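Side-chain contacts in ADP-ribosylating toxin CARDS (Mycoplasma pneumoniae, PDB 4TLV), which transfers the ADP-ribosyl group of NAD(+) to target proteins, also acts as an NADase, and causes vacuoles to form in host cells: residues R33-H38 / Y90-T95; S47-T52 / Q195-T200. All coordinates share one frame; numbering follows the deposited sequence.

Contact 1 (R33-H38 / Y90-T95). With ACT (acetate ion), chain N.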
loop_
_atom_site.group_PDB
_atom_site.type_symbol
_atom_site.label_atom_id
_atom_site.label_comp_id
_atom_site.label_asym_id
_atom_site.label_seq_id
_atom_site.Cartn_x
_atom_site.Cartn_y
_atom_site.Cartn_z
ATOM N N ARG A 33 -17.298 2.077 -19.059
ATOM C CA ARG A 33 -17.054 2.619 -17.723
ATOM C C ARG A 33 -17.492 1.587 -16.702
ATOM O O ARG A 33 -18.542 1.714 -16.087
ATOM C CB ARG A 33 -17.791 3.954 -17.513
ATOM C CG ARG A 33 -17.268 5.100 -18.349
ATOM C CD ARG A 33 -18.184 6.316 -18.288
ATOM N NE ARG A 33 -17.947 7.209 -17.151
ATOM C CZ ARG A 33 -18.903 7.600 -16.312
ATOM N NH1 ARG A 33 -20.138 7.141 -16.457
ATOM N NH2 ARG A 33 -18.631 8.441 -15.328
ATOM N N ASN A 34 -16.696 0.535 -16.540
ATOM C CA ASN A 34 -17.050 -0.536 -15.616
ATOM C C ASN A 34 -15.920 -0.698 -14.618
ATOM O O ASN A 34 -14.817 -1.105 -14.995
ATOM C CB ASN A 34 -17.285 -1.847 -16.385
ATOM C CG ASN A 34 -17.759 -2.969 -15.493
ATOM O OD1 ASN A 34 -17.178 -3.226 -14.435
ATOM N ND2 ASN A 34 -18.822 -3.663 -15.924
ATOM N N PHE A 35 -16.181 -0.372 -13.353
ATOM C CA PHE A 35 -15.093 -0.323 -12.368
ATOM C C PHE A 35 -14.454 -1.701 -12.147
ATOM O O PHE A 35 -13.223 -1.855 -12.188
ATOM C CB PHE A 35 -15.588 0.257 -11.041
ATOM C CG PHE A 35 -14.555 0.223 -9.939
ATOM C CD1 PHE A 35 -13.488 1.103 -9.951
ATOM C CD2 PHE A 35 -14.668 -0.679 -8.887
ATOM C CE1 PHE A 35 -12.541 1.075 -8.928
ATOM C CE2 PHE A 35 -13.724 -0.721 -7.871
ATOM C CZ PHE A 35 -12.655 0.164 -7.897
ATOM N N PHE A 36 -15.285 -2.708 -11.890
ATOM C CA PHE A 36 -14.753 -4.033 -11.607
ATOM C C PHE A 36 -13.990 -4.636 -12.788
ATOM O O PHE A 36 -12.951 -5.273 -12.595
ATOM C CB PHE A 36 -15.844 -4.990 -11.107
ATOM C CG PHE A 36 -16.222 -4.768 -9.666
ATOM C CD1 PHE A 36 -15.525 -5.398 -8.650
ATOM C CD2 PHE A 36 -17.252 -3.916 -9.330
ATOM C CE1 PHE A 36 -15.867 -5.187 -7.315
ATOM C CE2 PHE A 36 -17.596 -3.702 -8.008
ATOM C CZ PHE A 36 -16.909 -4.338 -7.004
ATOM N N GLU A 37 -14.495 -4.447 -14.008
ATOM C CA GLU A 37 -13.787 -4.966 -15.185
ATOM C C GLU A 37 -12.419 -4.308 -15.358
ATOM O O GLU A 37 -11.479 -4.925 -15.873
ATOM C CB GLU A 37 -14.617 -4.769 -16.464
ATOM C CG GLU A 37 -15.809 -5.729 -16.548
ATOM C CD GLU A 37 -16.612 -5.566 -17.831
ATOM O OE1 GLU A 37 -16.304 -4.654 -18.626
ATOM O OE2 GLU A 37 -17.557 -6.354 -18.046
ATOM N N HIS A 38 -12.320 -3.045 -14.954
ATOM C CA HIS A 38 -11.055 -2.321 -15.055
ATOM C C HIS A 38 -10.035 -2.824 -14.029
ATOM O O HIS A 38 -8.852 -3.011 -14.344
ATOM C CB HIS A 38 -11.276 -0.820 -14.865
ATOM C CG HIS A 38 -10.004 -0.049 -14.787
ATOM N ND1 HIS A 38 -9.155 0.084 -15.867
ATOM C CD2 HIS A 38 -9.399 0.569 -13.744
ATOM C CE1 HIS A 38 -8.086 0.768 -15.493
ATOM N NE2 HIS A 38 -8.213 1.082 -14.213
ATOM N N TYR A 90 -9.695 9.520 -9.941
ATOM C CA TYR A 90 -10.338 8.878 -8.798
ATOM C C TYR A 90 -9.492 7.762 -8.228
ATOM O O TYR A 90 -8.867 7.017 -8.970
ATOM C CB TYR A 90 -11.654 8.236 -9.254
ATOM C CG TYR A 90 -12.623 9.261 -9.775
ATOM C CD1 TYR A 90 -12.591 9.660 -11.107
ATOM C CD2 TYR A 90 -13.556 9.853 -8.924
ATOM C CE1 TYR A 90 -13.470 10.645 -11.591
ATOM C CE2 TYR A 90 -14.439 10.826 -9.396
ATOM C CZ TYR A 90 -14.395 11.207 -10.724
ATOM O OH TYR A 90 -15.281 12.157 -11.184
ATOM N N ASN A 91 -9.527 7.603 -6.913
ATOM C CA ASN A 91 -8.766 6.518 -6.278
ATOM C C ASN A 91 -9.464 5.147 -6.362
ATOM O O ASN A 91 -10.620 4.996 -5.936
ATOM C CB ASN A 91 -8.461 6.858 -4.815
ATOM C CG ASN A 91 -7.562 5.818 -4.167
ATOM O OD1 ASN A 91 -8.042 4.908 -3.525
ATOM N ND2 ASN A 91 -6.244 5.934 -4.385
ATOM N N ALA A 92 -8.763 4.147 -6.900
ATOM C CA ALA A 92 -9.373 2.831 -7.083
ATOM C C ALA A 92 -9.748 2.205 -5.742
ATOM O O ALA A 92 -10.877 1.711 -5.568
ATOM C CB ALA A 92 -8.447 1.894 -7.900
ATOM N N ARG A 93 -8.826 2.216 -4.778
ATOM C CA ARG A 93 -9.140 1.584 -3.481
ATOM C C ARG A 93 -10.352 2.229 -2.770
ATOM O O ARG A 93 -11.248 1.519 -2.306
ATOM C CB ARG A 93 -7.915 1.539 -2.542
ATOM C CG ARG A 93 -6.976 0.327 -2.813
ATOM C CD ARG A 93 -7.265 -0.861 -1.860
ATOM N NE ARG A 93 -6.920 -0.469 -0.502
ATOM C CZ ARG A 93 -7.787 -0.276 0.487
ATOM N NH1 ARG A 93 -9.081 -0.509 0.307
ATOM N NH2 ARG A 93 -7.342 0.143 1.667
ATOM N N ALA A 94 -10.382 3.559 -2.700
ATOM C CA ALA A 94 -11.465 4.246 -2.012
ATOM C C ALA A 94 -12.789 3.991 -2.738
ATOM O O ALA A 94 -13.848 3.852 -2.112
ATOM C CB ALA A 94 -11.177 5.755 -1.932
ATOM N N THR A 95 -12.725 3.962 -4.065
ATOM C CA THR A 95 -13.905 3.672 -4.867
ATOM C C THR A 95 -14.453 2.291 -4.486
ATOM O O THR A 95 -15.662 2.113 -4.304
ATOM C CB THR A 95 -13.595 3.756 -6.391
ATOM O OG1 THR A 95 -13.290 5.112 -6.738
ATOM C CG2 THR A 95 -14.802 3.285 -7.232
HETATM C C ACT N . -10.123 0.173 4.426
HETATM O O ACT N . -9.641 0.262 3.276
HETATM O OXT ACT N . -11.374 0.072 4.509
HETATM C CH3 ACT N . -9.233 0.200 5.631
#
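The phenyl ring of F35 meets the first turn of the helix that starts at A92, taking T95 over one face and the carbonyl of A92 at its rim. The T95 methyl makes a CH-pi contact: CG2 lies 3.7 Å from the centroid of the F35 ring, 16° off the ring normal. A92 O approaches the ring edge near its plane, 3.3 Å from F35 CZ, and A92 CB adds a looser apolar touch on CE1.

No hydrogen bond crosses between the segments; the two caps and the T95 hydroxyl bond are each made within one segment. N34 OD1 accepts from E37 N at 3.0 Å, and N91 OD1 from A94 N at 2.8 Å, there in the carbonyl plane. The T95 hydroxyl donates to N91 O (OG1 to O 2.8 Å), which T95 N approaches from the opposite face. With OG1 beside the backbone N (chi1 -67°), the methyl CG2 is the branch turned to the ring.

R93 gives NH1 and NH2 to one oxygen of an acetate probably from the crystallisation liquor, and also pairs with E97. T95 therefore splits its chemistry, giving its methyl to the F35 ring and its hydroxyl to the helix start, with W197 N as a further partner.

Contact 2 (S47-T52 / Q195-T200); sequences SYFIST and QPWLPT
F49 points its ring edge at the indole of W197 in a T-shaped stack. The planes stand at 79° and the centroids of the F49 ring and the six-membered ring of W197 are 5.0 Å apart. One corner of the phenyl does most of the touching: F49 CZ sits 3.5 Å from W197 CZ2 and 3.6 Å from W197 CH2, above the outer rim of the benzo ring and not its middle, while F49 CE1 follows at 4.0 Å from W197 CZ2.

The two side chains come from opposite directions. F49 leaves the start of strand 49-53, and the extended chi1 of W197 (-178°) carries the indole out from its loop to meet it. The other indole face carries the backbone N of P199, so the ring lies between F49 and the turn of its own chain. NE1 of W197 donates to D138 OD2, which ties down the polar edge of the indole. Just before the strand, S47 OG accepts from F49 N at 3.0 Å, closing an ST turn that holds the F49 backbone.

F136 meets both rings, and Y90 also packs edge-to-face with W197. The result is an aromatic cluster in which the loop 195-200 closes over the three-stranded antiparallel sheet 49-53, 134-138 and 89-91 of the mono-ADP-ribosyltransferase domain.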
loop_
_atom_site.group_PDB
_atom_site.type_symbol
_atom_site.label_atom_id
_atom_site.label_comp_id
_atom_site.label_asym_id
_atom_site.label_seq_id
_atom_site.Cartn_x
_atom_site.Cartn_y
_atom_site.Cartn_z
ATOM N N SER A 47 -11.693 -0.607 -21.692
ATOM C CA SER A 47 -11.988 0.348 -20.619
ATOM C C SER A 47 -11.855 1.825 -21.006
ATOM O O SER A 47 -10.963 2.223 -21.765
ATOM C CB SER A 47 -11.135 0.087 -19.376
ATOM O OG SER A 47 -11.580 0.910 -18.307
ATOM N N TYR A 48 -12.757 2.632 -20.449
ATOM C CA TYR A 48 -12.730 4.079 -20.608
ATOM C C TYR A 48 -11.778 4.682 -19.587
ATOM O O TYR A 48 -11.469 5.844 -19.659
ATOM C CB TYR A 48 -14.126 4.642 -20.331
ATOM C CG TYR A 48 -14.303 6.109 -20.645
ATOM C CD1 TYR A 48 -14.205 6.576 -21.958
ATOM C CD2 TYR A 48 -14.630 7.021 -19.643
ATOM C CE1 TYR A 48 -14.385 7.906 -22.255
ATOM C CE2 TYR A 48 -14.824 8.362 -19.931
ATOM C CZ TYR A 48 -14.695 8.802 -21.238
ATOM O OH TYR A 48 -14.878 10.137 -21.521
ATOM N N PHE A 49 -11.330 3.874 -18.625
ATOM C CA PHE A 49 -10.511 4.383 -17.539
ATOM C C PHE A 49 -9.029 4.252 -17.879
ATOM O O PHE A 49 -8.610 3.217 -18.395
ATOM C CB PHE A 49 -10.796 3.598 -16.257
ATOM C CG PHE A 49 -12.235 3.675 -15.797
ATOM C CD1 PHE A 49 -12.983 4.832 -16.002
ATOM C CD2 PHE A 49 -12.836 2.597 -15.152
ATOM C CE1 PHE A 49 -14.309 4.922 -15.577
ATOM C CE2 PHE A 49 -14.161 2.680 -14.713
ATOM C CZ PHE A 49 -14.901 3.860 -14.939
ATOM N N ILE A 50 -8.241 5.283 -17.569
ATOM C CA ILE A 50 -6.782 5.212 -17.762
ATOM C C ILE A 50 -6.072 5.129 -16.409
ATOM O O ILE A 50 -6.341 5.923 -15.515
ATOM C CB ILE A 50 -6.254 6.425 -18.529
ATOM C CG1 ILE A 50 -6.873 6.481 -19.931
ATOM C CG2 ILE A 50 -4.726 6.373 -18.657
ATOM C CD1 ILE A 50 -6.501 7.760 -20.688
ATOM N N SER A 51 -5.154 4.176 -16.267
ATOM C CA SER A 51 -4.493 3.954 -14.976
ATOM C C SER A 51 -3.263 4.826 -14.752
ATOM O O SER A 51 -2.475 5.079 -15.667
ATOM C CB SER A 51 -4.093 2.483 -14.823
ATOM O OG SER A 51 -3.241 2.117 -15.907
ATOM N N THR A 52 -3.120 5.280 -13.512
ATOM C CA THR A 52 -1.931 5.979 -13.052
ATOM C C THR A 52 -1.717 5.543 -11.606
ATOM O O THR A 52 -2.571 4.895 -11.002
ATOM C CB THR A 52 -2.115 7.524 -13.043
ATOM O OG1 THR A 52 -3.055 7.881 -12.013
ATOM C CG2 THR A 52 -2.607 8.055 -14.403
ATOM N N GLN A 195 -13.469 12.201 -3.785
ATOM C CA GLN A 195 -14.650 11.345 -3.643
ATOM C C GLN A 195 -14.485 9.995 -4.320
ATOM O O GLN A 195 -13.748 9.867 -5.294
ATOM C CB GLN A 195 -15.867 12.024 -4.262
ATOM C CG GLN A 195 -15.955 13.500 -4.018
ATOM C CD GLN A 195 -16.947 13.818 -2.964
ATOM O OE1 GLN A 195 -18.097 14.136 -3.262
ATOM N NE2 GLN A 195 -16.517 13.755 -1.711
ATOM N N PRO A 196 -15.204 8.982 -3.821
ATOM C CA PRO A 196 -15.251 7.685 -4.506
ATOM C C PRO A 196 -15.990 7.851 -5.818
ATOM O O PRO A 196 -16.945 8.648 -5.924
ATOM C CB PRO A 196 -16.080 6.792 -3.572
ATOM C CG PRO A 196 -16.613 7.657 -2.506
ATOM C CD PRO A 196 -16.057 9.040 -2.620
ATOM N N TRP A 197 -15.554 7.108 -6.824
ATOM C CA TRP A 197 -16.174 7.189 -8.143
ATOM C C TRP A 197 -17.523 6.463 -8.185
ATOM O O TRP A 197 -17.672 5.387 -7.613
ATOM C CB TRP A 197 -15.257 6.549 -9.183
ATOM C CG TRP A 197 -15.812 6.638 -10.551
ATOM C CD1 TRP A 197 -15.716 7.701 -11.414
ATOM C CD2 TRP A 197 -16.553 5.622 -11.240
ATOM N NE1 TRP A 197 -16.364 7.404 -12.596
ATOM C CE2 TRP A 197 -16.884 6.137 -12.517
ATOM C CE3 TRP A 197 -16.975 4.335 -10.905
ATOM C CZ2 TRP A 197 -17.606 5.404 -13.454
ATOM C CZ3 TRP A 197 -17.701 3.603 -11.844
ATOM C CH2 TRP A 197 -18.008 4.148 -13.096
ATOM N N LEU A 198 -18.492 7.054 -8.876
ATOM C CA LEU A 198 -19.727 6.368 -9.259
ATOM C C LEU A 198 -20.022 6.886 -10.658
ATOM O O LEU A 198 -19.573 7.968 -11.014
ATOM C CB LEU A 198 -20.888 6.731 -8.319
ATOM C CG LEU A 198 -20.891 6.032 -6.949
ATOM C CD1 LEU A 198 -22.119 6.445 -6.160
ATOM C CD2 LEU A 198 -20.824 4.514 -7.087
ATOM N N PRO A 199 -20.784 6.123 -11.449
ATOM C CA PRO A 199 -20.963 6.428 -12.872
ATOM C C PRO A 199 -21.940 7.560 -13.168
ATOM O O PRO A 199 -21.920 8.060 -14.297
ATOM C CB PRO A 199 -21.530 5.114 -13.431
ATOM C CG PRO A 199 -22.275 4.538 -12.288
ATOM C CD PRO A 199 -21.372 4.816 -11.094
ATOM N N THR A 200 -22.778 7.941 -12.200
ATOM C CA THR A 200 -23.816 8.941 -12.453
ATOM C C THR A 200 -23.712 10.086 -11.443
ATOM O O THR A 200 -23.074 9.945 -10.406
ATOM C CB THR A 200 -25.227 8.296 -12.385
ATOM O OG1 THR A 200 -25.470 7.834 -11.063
ATOM C CG2 THR A 200 -25.339 7.117 -13.340
#

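In the fold
Both contacts are buried in the mono-ADP-ribosyltransferase domain, and their centres lie about 5 Å apart. Contact 1 packs helix 35-40 against the start of helix 92-104, whereas contact 2 joins edge strand 49-53 to a loop that lacks regular structure. Each reaches the same three-stranded sheet, from strands 89-91 and 49-53 at its two edges. One ring is packed by aliphatic and backbone groups at a helix start in contact 1; contact 2 is a pair of rings where a loop meets a strand. Contact 2 is tied to contact 1 by a probable hydrogen bond from R33 NH1 to P199 O and by R33 packing on Y48, besides the T95 link.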